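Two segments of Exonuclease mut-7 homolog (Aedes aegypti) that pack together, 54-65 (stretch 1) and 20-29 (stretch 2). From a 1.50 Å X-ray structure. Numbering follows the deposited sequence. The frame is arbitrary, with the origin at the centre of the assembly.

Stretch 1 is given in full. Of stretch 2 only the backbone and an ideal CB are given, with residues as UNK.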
ATOM      1  N   GLN A  54       5.864  15.911  -1.392  1.00 12.32           N
ATOM      2  CA  GLN A  54       6.012  15.520  -2.790  1.00 11.33           C
ATOM      3  C   GLN A  54       7.140  14.501  -2.930  1.00 10.95           C
ATOM      4  O   GLN A  54       8.248  14.733  -2.438  1.00 13.25           O
ATOM      5  CB  GLN A  54       6.283  16.724  -3.704  1.00 13.61           C
ATOM      6  CG  GLN A  54       5.288  17.891  -3.615  1.00 14.87           C
ATOM      7  CD  GLN A  54       5.757  18.988  -2.675  1.00 15.50           C
ATOM      8  OE1 GLN A  54       5.314  19.054  -1.527  1.00 15.01           O
ATOM      9  NE2 GLN A  54       6.639  19.860  -3.161  1.00 16.46           N
ATOM     10  N   LEU A  55       6.840  13.387  -3.593  1.00 11.86           N
ATOM     11  CA  LEU A  55       7.798  12.306  -3.818  1.00 11.92           C
ATOM     12  C   LEU A  55       7.878  12.028  -5.308  1.00 12.67           C
ATOM     13  O   LEU A  55       6.870  11.666  -5.923  1.00 14.55           O
ATOM     14  CB  LEU A  55       7.386  11.040  -3.061  1.00 14.75           C
ATOM     15  CG  LEU A  55       7.059  11.266  -1.584  1.00 14.40           C
ATOM     16  CD1 LEU A  55       6.506  10.016  -0.907  1.00 16.26           C
ATOM     17  CD2 LEU A  55       8.269  11.796  -0.829  1.00 17.69           C
ATOM     18  N   ALA A  56       9.078  12.163  -5.877  1.00 13.24           N
ATOM     19  CA  ALA A  56       9.280  12.048  -7.317  1.00 12.80           C
ATOM     20  C   ALA A  56      10.189  10.876  -7.666  1.00 14.15           C
ATOM     21  O   ALA A  56      11.225  10.677  -7.032  1.00 16.73           O
ATOM     22  CB  ALA A  56       9.894  13.335  -7.883  1.00 15.83           C
ATOM     23  N   THR A  57       9.808  10.144  -8.701  1.00 14.03           N
ATOM     24  CA  THR A  57      10.685   9.199  -9.391  1.00 14.76           C
ATOM     25  C   THR A  57      10.934   9.734 -10.792  1.00 15.44           C
ATOM     26  O   THR A  57      10.358  10.740 -11.203  1.00 18.30           O
ATOM     27  CB  THR A  57      10.054   7.809  -9.469  1.00 19.16           C
ATOM     28  OG1 THR A  57       9.068   7.802 -10.507  1.00 17.42           O
ATOM     29  CG2 THR A  57       9.379   7.434  -8.167  1.00 19.75           C
ATOM     30  N   TRP A  58      11.786   9.041 -11.556  1.00 18.74           N
ATOM     31  CA  TRP A  58      12.005   9.490 -12.923  1.00 20.54           C
ATOM     32  C   TRP A  58      10.743   9.414 -13.771  1.00 22.72           C
ATOM     33  O   TRP A  58      10.677  10.061 -14.824  1.00 23.47           O
ATOM     34  CB  TRP A  58      13.108   8.664 -13.584  1.00 22.37           C
ATOM     35  CG  TRP A  58      14.477   9.082 -13.192  1.00 23.49           C
ATOM     36  CD1 TRP A  58      15.381   8.351 -12.492  1.00 26.11           C
ATOM     37  CD2 TRP A  58      15.102  10.339 -13.470  1.00 21.82           C
ATOM     38  NE1 TRP A  58      16.541   9.064 -12.331  1.00 27.63           N
ATOM     39  CE2 TRP A  58      16.393  10.294 -12.909  1.00 22.49           C
ATOM     40  CE3 TRP A  58      14.697  11.495 -14.142  1.00 21.91           C
ATOM     41  CZ2 TRP A  58      17.279  11.355 -12.994  1.00 22.00           C
ATOM     42  CZ3 TRP A  58      15.585  12.548 -14.235  1.00 23.24           C
ATOM     43  CH2 TRP A  58      16.859  12.472 -13.661  1.00 21.53           C
ATOM     44  N   ASP A  59       9.736   8.649 -13.335  1.00 21.50           N
ATOM     45  CA  ASP A  59       8.556   8.387 -14.147  1.00 20.73           C
ATOM     46  C   ASP A  59       7.267   8.983 -13.606  1.00 22.84           C
ATOM     47  O   ASP A  59       6.304   9.093 -14.366  1.00 23.22           O
ATOM     48  CB  ASP A  59       8.351   6.872 -14.308  1.00 23.98           C
ATOM     49  CG  ASP A  59       9.496   6.211 -15.029  1.00 25.85           C
ATOM     50  OD1 ASP A  59       9.884   6.727 -16.091  1.00 30.56           O
ATOM     51  OD2 ASP A  59      10.002   5.183 -14.535  1.00 32.80           O
ATOM     52  N   ASP A  60       7.215   9.342 -12.323  1.00 18.42           N
ATOM     53  CA  ASP A  60       5.976   9.780 -11.693  1.00 19.22           C
ATOM     54  C   ASP A  60       6.302  10.751 -10.571  1.00 18.59           C
ATOM     55  O   ASP A  60       7.340  10.638  -9.915  1.00 18.44           O
ATOM     56  CB  ASP A  60       5.167   8.604 -11.102  1.00 19.76           C
ATOM     57  CG  ASP A  60       4.660   7.634 -12.161  1.00 18.88           C
ATOM     58  OD1 ASP A  60       5.380   6.660 -12.488  1.00 21.63           O
ATOM     59  OD2 ASP A  60       3.529   7.841 -12.649  1.00 22.21           O
ATOM     60  N   VAL A  61       5.383  11.678 -10.314  1.00 17.63           N
ATOM     61  CA  VAL A  61       5.459  12.522  -9.130  1.00 17.37           C
ATOM     62  C   VAL A  61       4.178  12.346  -8.335  1.00 17.42           C
ATOM     63  O   VAL A  61       3.079  12.421  -8.899  1.00 18.61           O
ATOM     64  CB  VAL A  61       5.674  14.003  -9.482  1.00 17.16           C
ATOM     65  CG1 VAL A  61       5.813  14.808  -8.205  1.00 17.16           C
ATOM     66  CG2 VAL A  61       6.923  14.164 -10.343  1.00 18.44           C
ATOM     67  N   TYR A  62       4.325  12.087  -7.039  1.00 14.49           N
ATOM     68  CA  TYR A  62       3.206  11.952  -6.118  1.00 14.09           C
ATOM     69  C   TYR A  62       3.182  13.133  -5.164  1.00 14.46           C
ATOM     70  O   TYR A  62       4.213  13.519  -4.611  1.00 15.41           O
ATOM     71  CB  TYR A  62       3.326  10.650  -5.326  1.00 16.09           C
ATOM     72  CG  TYR A  62       3.360   9.416  -6.190  1.00 14.68           C
ATOM     73  CD1 TYR A  62       4.569   8.872  -6.618  1.00 15.31           C
ATOM     74  CD2 TYR A  62       2.191   8.786  -6.584  1.00 15.21           C
ATOM     75  CE1 TYR A  62       4.600   7.734  -7.403  1.00 16.46           C
ATOM     76  CE2 TYR A  62       2.219   7.655  -7.373  1.00 17.68           C
ATOM     77  CZ  TYR A  62       3.427   7.141  -7.783  1.00 17.95           C
ATOM     78  OH  TYR A  62       3.460   6.012  -8.570  1.00 20.80           O
ATOM     79  N   MET A  63       2.003  13.695  -4.943  1.00 15.30           N
ATOM     80  CA  MET A  63       1.856  14.818  -4.023  1.00 15.09           C
ATOM     81  C   MET A  63       0.856  14.408  -2.959  1.00 14.19           C
ATOM     82  O   MET A  63      -0.346  14.338  -3.244  1.00 14.14           O
ATOM     83  CB  MET A  63       1.405  16.069  -4.767  1.00 15.90           C
ATOM     84  CG  MET A  63       2.433  16.466  -5.807  1.00 14.84           C
ATOM     85  SD  MET A  63       2.007  17.963  -6.698  1.00 22.60           S
ATOM     86  CE  MET A  63       0.658  17.398  -7.696  1.00 22.46           C
ATOM     87  N   ILE A  64       1.349  14.106  -1.754  1.00 13.98           N
ATOM     88  CA  ILE A  64       0.469  13.698  -0.660  1.00 14.35           C
ATOM     89  C   ILE A  64      -0.200  14.942  -0.088  1.00 12.51           C
ATOM     90  O   ILE A  64       0.483  15.828   0.445  1.00 14.22           O
ATOM     91  CB  ILE A  64       1.233  12.951   0.443  1.00 13.11           C
ATOM     92  CG1 ILE A  64       2.044  11.775  -0.116  1.00 14.83           C
ATOM     93  CG2 ILE A  64       0.245  12.491   1.554  1.00 15.54           C
ATOM     94  CD1 ILE A  64       3.089  11.297   0.881  1.00 15.99           C
ATOM     95  N   ASP A  65      -1.535  14.998  -0.181  1.00 14.53           N
ATOM     96  CA  ASP A  65      -2.312  16.106   0.380  1.00 15.57           C
ATOM     97  C   ASP A  65      -2.566  15.778   1.844  1.00 13.46           C
ATOM     98  O   ASP A  65      -3.459  14.988   2.175  1.00 15.47           O
ATOM     99  CB  ASP A  65      -3.614  16.321  -0.380  1.00 15.18           C
ATOM    100  CG  ASP A  65      -4.341  17.562   0.081  1.00 15.86           C
ATOM    101  OD1 ASP A  65      -4.133  17.966   1.236  1.00 16.49           O
ATOM    102  OD2 ASP A  65      -5.093  18.132  -0.727  1.00 19.26           O
ATOM    103  N   UNK A  20      -5.139   5.806  -2.830  1.00 15.99           N
ATOM    104  CA  UNK A  20      -4.086   6.440  -3.615  1.00 16.02           C
ATOM    105  C   UNK A  20      -2.752   6.394  -2.885  1.00 13.75           C
ATOM    106  O   UNK A  20      -1.705   6.250  -3.526  1.00 14.42           O
ATOM    107  CB  UNK A  20      -4.459   7.889  -3.936  1.00 16.02           C
ATOM    108  N   UNK A  21      -2.778   6.499  -1.556  1.00 15.79           N
ATOM    109  CA  UNK A  21      -1.559   6.408  -0.756  1.00 14.34           C
ATOM    110  C   UNK A  21      -0.902   5.033  -0.896  1.00 13.90           C
ATOM    111  O   UNK A  21       0.319   4.924  -1.096  1.00 12.94           O
ATOM    112  CB  UNK A  21      -1.870   6.694   0.715  1.00 14.34           C
ATOM    113  N   UNK A  22      -1.696   3.963  -0.821  1.00 13.33           N
ATOM    114  CA  UNK A  22      -1.112   2.627  -0.934  1.00 12.65           C
ATOM    115  C   UNK A  22      -0.706   2.314  -2.368  1.00 13.69           C
ATOM    116  O   UNK A  22       0.255   1.568  -2.580  1.00 13.09           O
ATOM    117  CB  UNK A  22      -2.099   1.572  -0.431  1.00 12.65           C
ATOM    118  N   UNK A  23      -1.393   2.878  -3.367  1.00 13.43           N
ATOM    119  CA  UNK A  23      -0.924   2.722  -4.742  1.00 14.36           C
ATOM    120  C   UNK A  23       0.425   3.407  -4.931  1.00 13.68           C
ATOM    121  O   UNK A  23       1.332   2.864  -5.586  1.00 14.44           O
ATOM    122  CB  UNK A  23      -1.948   3.290  -5.726  1.00 14.36           C
ATOM    123  N   UNK A  24       0.587   4.591  -4.339  1.00 13.69           N
ATOM    124  CA  UNK A  24       1.886   5.262  -4.336  1.00 13.48           C
ATOM    125  C   UNK A  24       2.948   4.401  -3.656  1.00 14.24           C
ATOM    126  O   UNK A  24       4.056   4.225  -4.184  1.00 13.34           O
ATOM    127  CB  UNK A  24       1.782   6.619  -3.636  1.00 13.48           C
ATOM    128  N   UNK A  25       2.638   3.872  -2.469  1.00 13.74           N
ATOM    129  CA  UNK A  25       3.606   3.060  -1.737  1.00 15.06           C
ATOM    130  C   UNK A  25       4.019   1.845  -2.552  1.00 14.32           C
ATOM    131  O   UNK A  25       5.186   1.443  -2.538  1.00 14.85           O
ATOM    132  CB  UNK A  25       3.029   2.620  -0.390  1.00 15.06           C
ATOM    133  N   UNK A  26       3.076   1.252  -3.281  1.00 13.31           N
ATOM    134  CA  UNK A  26       3.388   0.101  -4.120  1.00 14.41           C
ATOM    135  C   UNK A  26       4.481   0.426  -5.132  1.00 15.00           C
ATOM    136  O   UNK A  26       5.390  -0.384  -5.356  1.00 17.67           O
ATOM    137  CB  UNK A  26       2.130  -0.381  -4.845  1.00 14.41           C
ATOM    138  N   UNK A  27       4.408   1.605  -5.753  1.00 13.96           N
ATOM    139  CA  UNK A  27       5.442   2.030  -6.694  1.00 14.88           C
ATOM    140  C   UNK A  27       6.739   2.352  -5.961  1.00 16.07           C
ATOM    141  O   UNK A  27       7.809   1.830  -6.306  1.00 16.97           O
ATOM    142  CB  UNK A  27       4.972   3.246  -7.495  1.00 14.88           C
ATOM    143  N   UNK A  28       6.662   3.176  -4.917  1.00 15.07           N
ATOM    144  CA  UNK A  28       7.875   3.719  -4.312  1.00 15.06           C
ATOM    145  C   UNK A  28       8.697   2.663  -3.591  1.00 19.00           C
ATOM    146  O   UNK A  28       9.931   2.783  -3.536  1.00 18.38           O
ATOM    147  CB  UNK A  28       7.513   4.838  -3.334  1.00 15.06           C
ATOM    148  N   UNK A  29       8.054   1.642  -3.017  1.00 16.32           N
ATOM    149  CA  UNK A  29       8.822   0.660  -2.263  1.00 18.34           C
ATOM    150  C   UNK A  29       9.756  -0.162  -3.141  1.00 20.39           C
ATOM    151  O   UNK A  29      10.628  -0.842  -2.597  1.00 21.35           O
ATOM    152  CB  UNK A  29       7.871  -0.275  -1.512  1.00 18.34           C
TER

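Stretch 1 is a β-hairpin whose second strand, Val 61 to Asp 65, packs against the helix of stretch 2 at 143° to it, roughly antiparallel, but clearly crossed. Leu 55, Tyr 62 and Ile 64 all point toward the helix, so the positions that face it meet a mostly apolar surface, with the polar turn of Thr 57 to Asp 60 at its far end.

Position 20 points sideways, and nothing of stretch 1 lies within 5.5 Å of its ideal CB. Almost any helix-compatible residue would do. It is Lys 20, whose extended chain leads away.

Position 21 also points sideways, but its CA lies 7.6 Å from the CA of Ile 64. A small side chain would fall short of that residue; a long apolar or aromatic one could turn back to it. Phe 21, with chi1 at t, does so, and Ile 64 CD1 sits at the edge of its ring, 4.4 Å from Phe 21 CE2.

Positions 22 and 23 ask little; any residue that tolerates a helix would suit. The first is out of reach of stretch 1 and holds Tyr 22; the second is directed sideways and holds Ala 23, which makes no contact.

Position 24 is the centre of the contact. Its CB points toward stretch 1, 3.7 Å from Tyr 62 CD2, and the ring offers a face, with the Leu 55 and Ile 64 side chains next to each other farther on. A long apolar chain, methionine or leucine, would suit. Met 24 lays its CG over the ring face, 3.8 Å from the Tyr 62 centroid and 20° off the normal, a CH-pi contact. Its sulfur then continues past the ring, with Met 24 SD 4.0 Å from Leu 55 CD1 and 3.9 Å from Ile 64 CG1.

Position 25 points away and position 26 sideways, so stretch 1 dictates neither, and any helix-tolerant residue would suit. They hold Leu 25 and Ser 26.

Position 27 points toward stretch 1, its ideal CB only 3.3 Å from Tyr 62 OH. So short an approach favours a compact polar residue able to accept a hydrogen bond from the phenol; Asp, Asn or Ser could be considered. The neighbouring carboxylate of Asp 60 argues against a second acid. The residue is nevertheless Asp 27. Tyr 62 OH donates to Asp 27 OD2 at 2.6 Å, while Asp 60 OD1 stands 4.0 Å from that same OD2. A water bridges the like charges from one side, donating to both and accepting from Thr 57 OG1; the water O is 2.7 Å from each of Asp 27 OD2, Asp 60 OD1 and Thr 57 OG1. Thr 57 OG1 in turn accepts from the backbone N atoms of Asp 59 and Asp 60, so the water links the helix to a turn that is itself held by hydrogen bonds to Thr 57 OG1.

Position 28 starts sideways, yet Leu 55, Thr 57 and Tyr 62 offer methyls and a ring to a chain that bends back. Leucine, methionine or isoleucine would suit. Leu 28 (m, t) brings its CD1 to 3.5 Å from Leu 55 CD1 and its CD2 to 3.6 Å from Thr 57 CG2.

Position 29 is out of reach, leaving the choice open; it is Cys 29.

Stretch 2, residues 20-29: KFYAMLSDLC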
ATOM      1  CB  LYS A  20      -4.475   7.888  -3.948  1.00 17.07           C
ATOM      2  CG  LYS A  20      -5.614   7.976  -4.950  1.00 17.92           C
ATOM      3  CD  LYS A  20      -6.092   9.406  -5.148  1.00 19.72           C
ATOM      4  CE  LYS A  20      -7.408   9.417  -5.922  1.00 25.09           C
ATOM      5  NZ  LYS A  20      -8.046  10.757  -5.860  1.00 27.25           N
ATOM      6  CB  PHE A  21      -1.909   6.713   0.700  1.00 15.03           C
ATOM      7  CG  PHE A  21      -0.746   6.677   1.639  1.00 15.88           C
ATOM      8  CD1 PHE A  21      -0.486   5.538   2.382  1.00 17.13           C
ATOM      9  CD2 PHE A  21       0.059   7.790   1.819  1.00 19.29           C
ATOM     10  CE1 PHE A  21       0.578   5.506   3.267  1.00 19.40           C
ATOM     11  CE2 PHE A  21       1.124   7.756   2.706  1.00 20.55           C
ATOM     12  CZ  PHE A  21       1.378   6.617   3.426  1.00 18.41           C
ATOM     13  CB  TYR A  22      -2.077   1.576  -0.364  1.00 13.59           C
ATOM     14  CG  TYR A  22      -2.024   1.619   1.143  1.00 14.92           C
ATOM     15  CD1 TYR A  22      -0.892   1.192   1.818  1.00 20.27           C
ATOM     16  CD2 TYR A  22      -3.069   2.127   1.889  1.00 22.17           C
ATOM     17  CE1 TYR A  22      -0.805   1.249   3.198  1.00 21.33           C
ATOM     18  CE2 TYR A  22      -2.997   2.184   3.276  1.00 21.76           C
ATOM     19  CZ  TYR A  22      -1.861   1.754   3.919  1.00 20.33           C
ATOM     20  OH  TYR A  22      -1.779   1.816   5.293  1.00 23.92           O
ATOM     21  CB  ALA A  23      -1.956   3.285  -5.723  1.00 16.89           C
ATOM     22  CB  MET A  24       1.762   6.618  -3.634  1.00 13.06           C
ATOM     23  CG  MET A  24       3.110   7.275  -3.360  1.00 13.20           C
ATOM     24  SD  MET A  24       2.925   8.672  -2.222  1.00 15.00           S
ATOM     25  CE  MET A  24       2.785   7.774  -0.658  1.00 15.04           C
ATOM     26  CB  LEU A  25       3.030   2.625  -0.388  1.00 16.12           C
ATOM     27  CG  LEU A  25       4.061   2.120   0.628  1.00 17.70           C
ATOM     28  CD1 LEU A  25       5.055   3.247   0.930  1.00 20.69           C
ATOM     29  CD2 LEU A  25       3.389   1.666   1.917  1.00 20.59           C
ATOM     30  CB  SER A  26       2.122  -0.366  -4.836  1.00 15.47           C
ATOM     31  OG  SER A  26       2.419  -1.382  -5.774  1.00 18.63           O
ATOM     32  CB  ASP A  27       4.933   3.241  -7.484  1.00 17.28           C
ATOM     33  CG  ASP A  27       5.979   3.834  -8.420  1.00 21.57           C
ATOM     34  OD1 ASP A  27       6.984   3.159  -8.733  1.00 23.11           O
ATOM     35  OD2 ASP A  27       5.786   4.988  -8.861  1.00 20.46           O
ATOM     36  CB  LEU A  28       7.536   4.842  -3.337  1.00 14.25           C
ATOM     37  CG  LEU A  28       6.892   6.055  -3.983  1.00 16.42           C
ATOM     38  CD1 LEU A  28       6.682   7.138  -2.933  1.00 17.17           C
ATOM     39  CD2 LEU A  28       7.736   6.602  -5.126  1.00 16.13           C
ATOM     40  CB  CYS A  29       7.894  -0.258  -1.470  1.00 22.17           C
ATOM     41  SG  CYS A  29       7.061  -1.510  -2.440  1.00 19.55           S
TER
HETATM   42  O   HOH W   1       7.385   5.712 -10.917  1.00 19.06           O
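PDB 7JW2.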